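At5g01750 protein (Arabidopsis thaliana, PDB 1ZXU) is of unknown function but belongs to the LOR family and might be related to phospholipid scramblases and tubby-like membrane-tethered transcription factors. Local coordinates at residues D145-G150 against E163-V168; S156-A161 against V168-R173. All coordinates share one frame; numbering follows the deposited sequence.

How the contacts relate
Contacts 1 and 2 read one antiparallel sheet at two ranges. Contact 2 pairs the neighbouring strands 158-161 and 167-173, whereas contact 1 spans strand 158-161 from the strand before it, 146-149, to the start of strand 167-173 and the turn leading into it. The segments therefore alternate along the chain, and the contact centres lie about 9 Å apart. Backbone joins them: R147 O is 2.8 Å from Y160 N, and A166 O is 2.8 Å from A161 N, both probable hydrogen bonds. V168 belongs to both contacts, with its CG2 branch meeting F146 in one and V159 in the other. Helix 197-211 covers the face carrying F146, V159 and V168.

Contact 1: D145-G150 against E163-V168; sequences DFRVKG and ESDAIV
R147 reaches D165, and F146 reaches V168, across the middle strand of an antiparallel three-strand meander in the tubby-like barrel. Strand 158-161 lies between the two segments, which meet through side chains and one water.

The charged group lies on the Y160 side. The R147 chain bends at chi3 (99°), which carries NE toward the turn that holds D165. R147 NH1 and D165 OD1 form a salt bridge, but the two atoms are too close in the model, so the details of their geometry are doubtful. A hydrogen bond from R147 NH2 to G162 O helps orient the guanidinium. K149 NZ, roughly 4.5 Å from the uncertain D165 OD1, is too far for a salt bridge and makes a cation-pi contact with Y160.

Apolar contact is slight: F146 CD1 lies 4.4 Å from V168 CG2, an oblique approach to the ring. Helix 197-211 backs both residues, with F199 meeting F146 and I200 touching V168.

Within the turn, S164 OG accepts from A166 N at 3.3 Å, forming an ST turn, and donates to E163 OE2 from above the carboxylate plane.

Finally, water 1 links the segments, donating to D145 O at 2.8 Å and to E163 OE1 at 2.7 Å, while its oxygen hangs 3.8 Å above the F146 ring plane, offset toward the rim.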
loop_
_atom_site.group_PDB
_atom_site.type_symbol
_atom_site.label_atom_id
_atom_site.label_comp_id
_atom_site.label_asym_id
_atom_site.label_seq_id
_atom_site.Cartn_x
_atom_site.Cartn_y
_atom_site.Cartn_z
ATOM N N ASP A 145 -9.707 4.457 9.838
ATOM C CA ASP A 145 -10.426 4.504 8.574
ATOM C C ASP A 145 -10.363 3.211 7.755
ATOM O O ASP A 145 -11.282 2.890 6.994
ATOM C CB ASP A 145 -9.885 5.657 7.749
ATOM C CG ASP A 145 -10.127 6.995 8.465
ATOM O OD1 ASP A 145 -11.317 7.377 8.589
ATOM O OD2 ASP A 145 -9.162 7.590 8.972
ATOM N N PHE A 146 -9.269 2.487 7.911
ATOM C CA PHE A 146 -9.148 1.127 7.322
ATOM C C PHE A 146 -8.406 0.258 8.318
ATOM O O PHE A 146 -7.568 0.757 9.131
ATOM C CB PHE A 146 -8.347 1.151 5.997
ATOM C CG PHE A 146 -8.963 2.032 4.933
ATOM C CD1 PHE A 146 -9.841 1.472 4.001
ATOM C CD2 PHE A 146 -8.695 3.410 4.889
ATOM C CE1 PHE A 146 -10.434 2.291 2.988
ATOM C CE2 PHE A 146 -9.268 4.220 3.894
ATOM C CZ PHE A 146 -10.136 3.666 2.959
ATOM N N ARG A 147 -8.586 -1.057 8.191
ATOM C CA ARG A 147 -7.799 -1.979 9.007
ATOM C C ARG A 147 -7.313 -3.140 8.140
ATOM O O ARG A 147 -7.981 -3.546 7.181
ATOM C CB ARG A 147 -8.566 -2.512 10.213
ATOM C CG ARG A 147 -9.963 -2.945 9.951
ATOM C CD ARG A 147 -10.632 -3.272 11.309
ATOM N NE ARG A 147 -11.450 -2.164 11.785
ATOM C CZ ARG A 147 -12.680 -1.917 11.347
ATOM N NH1 ARG A 147 -13.224 -2.702 10.417
ATOM N NH2 ARG A 147 -13.363 -0.889 11.836
ATOM N N VAL A 148 -6.171 -3.695 8.499
ATOM C CA VAL A 148 -5.717 -4.914 7.836
ATOM C C VAL A 148 -5.692 -6.051 8.869
ATOM O O VAL A 148 -5.131 -5.894 9.958
ATOM C CB VAL A 148 -4.269 -4.715 7.288
ATOM C CG1 VAL A 148 -3.836 -5.951 6.479
ATOM C CG2 VAL A 148 -4.156 -3.397 6.420
ATOM N N LYS A 149 -6.323 -7.163 8.518
ATOM C CA LYS A 149 -6.340 -8.366 9.374
ATOM C C LYS A 149 -5.743 -9.526 8.590
ATOM O O LYS A 149 -5.396 -9.387 7.427
ATOM C CB LYS A 149 -7.779 -8.679 9.722
ATOM C CG LYS A 149 -8.493 -7.536 10.404
ATOM C CD LYS A 149 -9.912 -8.007 10.925
ATOM C CE LYS A 149 -10.467 -6.990 11.916
ATOM N NZ LYS A 149 -11.948 -7.116 12.144
ATOM N N GLY A 150 -5.579 -10.681 9.237
ATOM C CA GLY A 150 -5.078 -11.861 8.513
ATOM C C GLY A 150 -3.569 -11.899 8.612
ATOM O O GLY A 150 -2.979 -11.080 9.308
ATOM N N GLU A 163 -15.582 2.049 8.509
ATOM C CA GLU A 163 -16.930 2.505 8.920
ATOM C C GLU A 163 -18.078 1.640 8.411
ATOM O O GLU A 163 -19.255 2.000 8.573
ATOM C CB GLU A 163 -17.160 3.971 8.480
ATOM C CG GLU A 163 -17.433 4.186 6.963
ATOM C CD GLU A 163 -16.551 3.311 6.068
ATOM O OE1 GLU A 163 -15.312 3.320 6.267
ATOM O OE2 GLU A 163 -17.095 2.606 5.187
ATOM N N SER A 164 -17.733 0.530 7.768
ATOM C CA SER A 164 -18.714 -0.369 7.155
ATOM C C SER A 164 -18.210 -1.787 7.278
ATOM O O SER A 164 -18.974 -2.761 7.128
ATOM C CB SER A 164 -18.914 -0.029 5.678
ATOM O OG SER A 164 -17.691 -0.156 4.952
ATOM N N ASP A 165 -16.915 -1.889 7.555
ATOM C CA ASP A 165 -16.187 -3.143 7.546
ATOM C C ASP A 165 -16.306 -3.889 6.201
ATOM O O ASP A 165 -16.270 -5.119 6.188
ATOM C CB ASP A 165 -16.588 -4.066 8.708
ATOM C CG ASP A 165 -15.499 -4.162 9.749
ATOM O OD1 ASP A 165 -14.363 -4.535 9.374
ATOM O OD2 ASP A 165 -15.770 -3.858 10.939
ATOM N N ALA A 166 -16.399 -3.140 5.106
ATOM C CA ALA A 166 -16.470 -3.714 3.748
ATOM C C ALA A 166 -15.030 -4.139 3.400
ATOM O O ALA A 166 -14.110 -3.395 3.700
ATOM C CB ALA A 166 -16.927 -2.674 2.770
ATOM N N ILE A 167 -14.867 -5.283 2.780
ATOM C CA ILE A 167 -13.497 -5.699 2.276
ATOM C C ILE A 167 -13.178 -4.851 1.047
ATOM O O ILE A 167 -13.962 -4.772 0.106
ATOM C CB ILE A 167 -13.490 -7.156 1.855
ATOM C CG1 ILE A 167 -13.616 -8.037 3.088
ATOM C CG2 ILE A 167 -12.171 -7.562 1.128
ATOM C CD1 ILE A 167 -13.974 -9.465 2.713
ATOM N N VAL A 168 -11.989 -4.210 1.069
ATOM C CA VAL A 168 -11.521 -3.442 -0.080
ATOM C C VAL A 168 -10.382 -4.135 -0.856
ATOM O O VAL A 168 -10.143 -3.786 -2.001
ATOM C CB VAL A 168 -11.115 -1.985 0.287
ATOM C CG1 VAL A 168 -12.355 -1.215 0.865
ATOM C CG2 VAL A 168 -10.020 -1.976 1.266
HETATM O O HOH W 1 -13.031 4.423 5.379
#

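Contact 2: S156-A161 against V168-R173; sequences SCVVYA and VAQMHR
The beta hairpin of strands 158-161 and 167-173 is held here around V159, which faces both V168 and A169 in a classic beta bulge. V159 O takes two amides: a firm bond from V168 N at 2.8 Å and a weak one from A169 N at 3.4 Å. V159 N returns a bond to A169 O. Farther along, M171 N donates to C157 O at 2.9 Å.

On the face covered by helix 197-211 the contact is apolar. V159 CG1 packs against V168 CG2 at 3.6 Å, the two side chains crossing obliquely, while V159 CG2 meets A169 CB. The helix touches C157 through L207, V159 through L203, and V168 and A169 through I200. The selenomethionine M171 sets SE 4.0 Å from C157 SG, the turn at chi3 (-79°) carries CE to C157 CB, and the side chain packs on F187 and V189 of strand 187-191.

On the other face V158 and Q170 form a non-hydrogen-bonded pair. Q170 has CG anti to its backbone N (chi1 165°) and turns at chi2 (90°), and its amide lies against V158, with NE2 just 3.2 Å from CG2. The same NE2 donates to M171 O at 3.2 Å, in the carbonyl plane and on a lone pair, which restrains the rotation of the amide. An alanine in place of Q170 would probably leave M171 O without this donor and open a gap beside V158 CG2.

One face of the hairpin is thus wholly apolar across the contact, whereas the V158-Q170 face mixes a valine with an amide that packs against V158 CG2 but spends its N-H on M171 O of its own strand.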
loop_
_atom_site.group_PDB
_atom_site.type_symbol
_atom_site.label_atom_id
_atom_site.label_comp_id
_atom_site.label_asym_id
_atom_site.label_seq_id
_atom_site.Cartn_x
_atom_site.Cartn_y
_atom_site.Cartn_z
ATOM N N SER A 156 -2.922 -14.354 3.728
ATOM C CA SER A 156 -4.350 -14.191 3.991
ATOM C C SER A 156 -4.801 -12.805 4.413
ATOM O O SER A 156 -5.961 -12.641 4.879
ATOM C CB SER A 156 -4.819 -15.189 5.055
ATOM O OG SER A 156 -4.162 -14.982 6.289
ATOM N N CYS A 157 -3.934 -11.816 4.270
ATOM C CA CYS A 157 -4.283 -10.440 4.626
ATOM C C CYS A 157 -5.525 -9.963 3.921
ATOM O O CYS A 157 -5.727 -10.233 2.743
ATOM C CB CYS A 157 -3.133 -9.501 4.247
ATOM S SG CYS A 157 -1.588 -9.902 5.222
ATOM N N VAL A 158 -6.346 -9.264 4.677
ATOM C CA VAL A 158 -7.582 -8.680 4.144
ATOM C C VAL A 158 -7.579 -7.237 4.643
ATOM O O VAL A 158 -7.286 -6.978 5.814
ATOM C CB VAL A 158 -8.833 -9.397 4.683
ATOM C CG1 VAL A 158 -10.036 -8.760 4.091
ATOM C CG2 VAL A 158 -8.780 -10.912 4.294
ATOM N N VAL A 159 -7.899 -6.302 3.748
ATOM C CA VAL A 159 -8.029 -4.901 4.123
ATOM C C VAL A 159 -9.535 -4.570 4.153
ATOM O O VAL A 159 -10.250 -4.831 3.160
ATOM C CB VAL A 159 -7.363 -3.965 3.075
ATOM C CG1 VAL A 159 -7.311 -2.531 3.579
ATOM C CG2 VAL A 159 -5.891 -4.408 2.786
ATOM N N TYR A 160 -9.953 -3.932 5.267
ATOM C CA TYR A 160 -11.357 -3.527 5.461
ATOM C C TYR A 160 -11.484 -2.035 5.571
ATOM O O TYR A 160 -10.560 -1.373 6.113
ATOM C CB TYR A 160 -11.846 -4.084 6.784
ATOM C CG TYR A 160 -11.821 -5.566 6.866
ATOM C CD1 TYR A 160 -12.937 -6.312 6.486
ATOM C CD2 TYR A 160 -10.698 -6.222 7.331
ATOM C CE1 TYR A 160 -12.931 -7.709 6.577
ATOM C CE2 TYR A 160 -10.672 -7.623 7.423
ATOM C CZ TYR A 160 -11.788 -8.342 7.030
ATOM O OH TYR A 160 -11.748 -9.707 7.147
ATOM N N ALA A 161 -12.623 -1.499 5.094
ATOM C CA ALA A 161 -13.008 -0.104 5.317
ATOM C C ALA A 161 -13.531 -0.041 6.749
ATOM O O ALA A 161 -14.247 -0.940 7.214
ATOM C CB ALA A 161 -14.120 0.329 4.319
ATOM N N VAL A 168 -11.989 -4.210 1.069
ATOM C CA VAL A 168 -11.521 -3.442 -0.080
ATOM C C VAL A 168 -10.382 -4.135 -0.856
ATOM O O VAL A 168 -10.143 -3.786 -2.001
ATOM C CB VAL A 168 -11.115 -1.985 0.287
ATOM C CG1 VAL A 168 -12.355 -1.215 0.865
ATOM C CG2 VAL A 168 -10.020 -1.976 1.266
ATOM N N ALA A 169 -9.714 -5.074 -0.199
ATOM C CA ALA A 169 -8.667 -5.869 -0.854
ATOM C C ALA A 169 -8.440 -7.167 -0.136
ATOM O O ALA A 169 -8.613 -7.242 1.086
ATOM C CB ALA A 169 -7.342 -5.099 -0.931
ATOM N N GLN A 170 -8.023 -8.155 -0.897
ATOM C CA GLN A 170 -7.828 -9.488 -0.324
ATOM C C GLN A 170 -6.607 -10.204 -0.931
ATOM O O GLN A 170 -6.516 -10.309 -2.144
ATOM C CB GLN A 170 -9.106 -10.288 -0.662
ATOM C CG GLN A 170 -9.027 -11.785 -0.498
ATOM C CD GLN A 170 -9.429 -12.180 0.871
ATOM O OE1 GLN A 170 -10.591 -11.991 1.235
ATOM N NE2 GLN A 170 -8.471 -12.685 1.677
HETATM N N MSE A 171 -5.724 -10.697 -0.075
HETATM C CA MSE A 171 -4.604 -11.500 -0.499
HETATM C C MSE A 171 -4.993 -12.967 -0.741
HETATM O O MSE A 171 -5.900 -13.497 -0.062
HETATM C CB MSE A 171 -3.521 -11.409 0.594
HETATM C CG MSE A 171 -2.170 -11.902 0.137
HETATM SE SE MSE A 171 -0.939 -11.458 1.557
HETATM C CE MSE A 171 -0.701 -9.570 1.115
ATOM N N HIS A 172 -4.344 -13.590 -1.738
ATOM C CA HIS A 172 -4.550 -15.034 -2.069
ATOM C C HIS A 172 -3.196 -15.660 -2.277
ATOM O O HIS A 172 -2.338 -15.045 -2.892
ATOM C CB HIS A 172 -5.256 -15.228 -3.425
ATOM C CG HIS A 172 -6.399 -14.320 -3.662
ATOM N ND1 HIS A 172 -6.286 -13.162 -4.403
ATOM C CD2 HIS A 172 -7.700 -14.412 -3.285
ATOM C CE1 HIS A 172 -7.465 -12.568 -4.447
ATOM N NE2 HIS A 172 -8.338 -13.302 -3.778
ATOM N N ARG A 173 -3.012 -16.882 -1.783
ATOM C CA ARG A 173 -1.750 -17.596 -1.976
ATOM C C ARG A 173 -1.752 -18.173 -3.358
ATOM O O ARG A 173 -2.785 -18.670 -3.803
ATOM C CB ARG A 173 -1.592 -18.745 -0.952
ATOM C CG ARG A 173 -0.225 -19.407 -1.082
ATOM C CD ARG A 173 0.215 -20.110 0.192
ATOM N NE ARG A 173 -0.578 -21.298 0.450
ATOM C CZ ARG A 173 -0.291 -22.522 0.000
ATOM N NH1 ARG A 173 0.784 -22.741 -0.761
ATOM N NH2 ARG A 173 -1.098 -23.537 0.299
#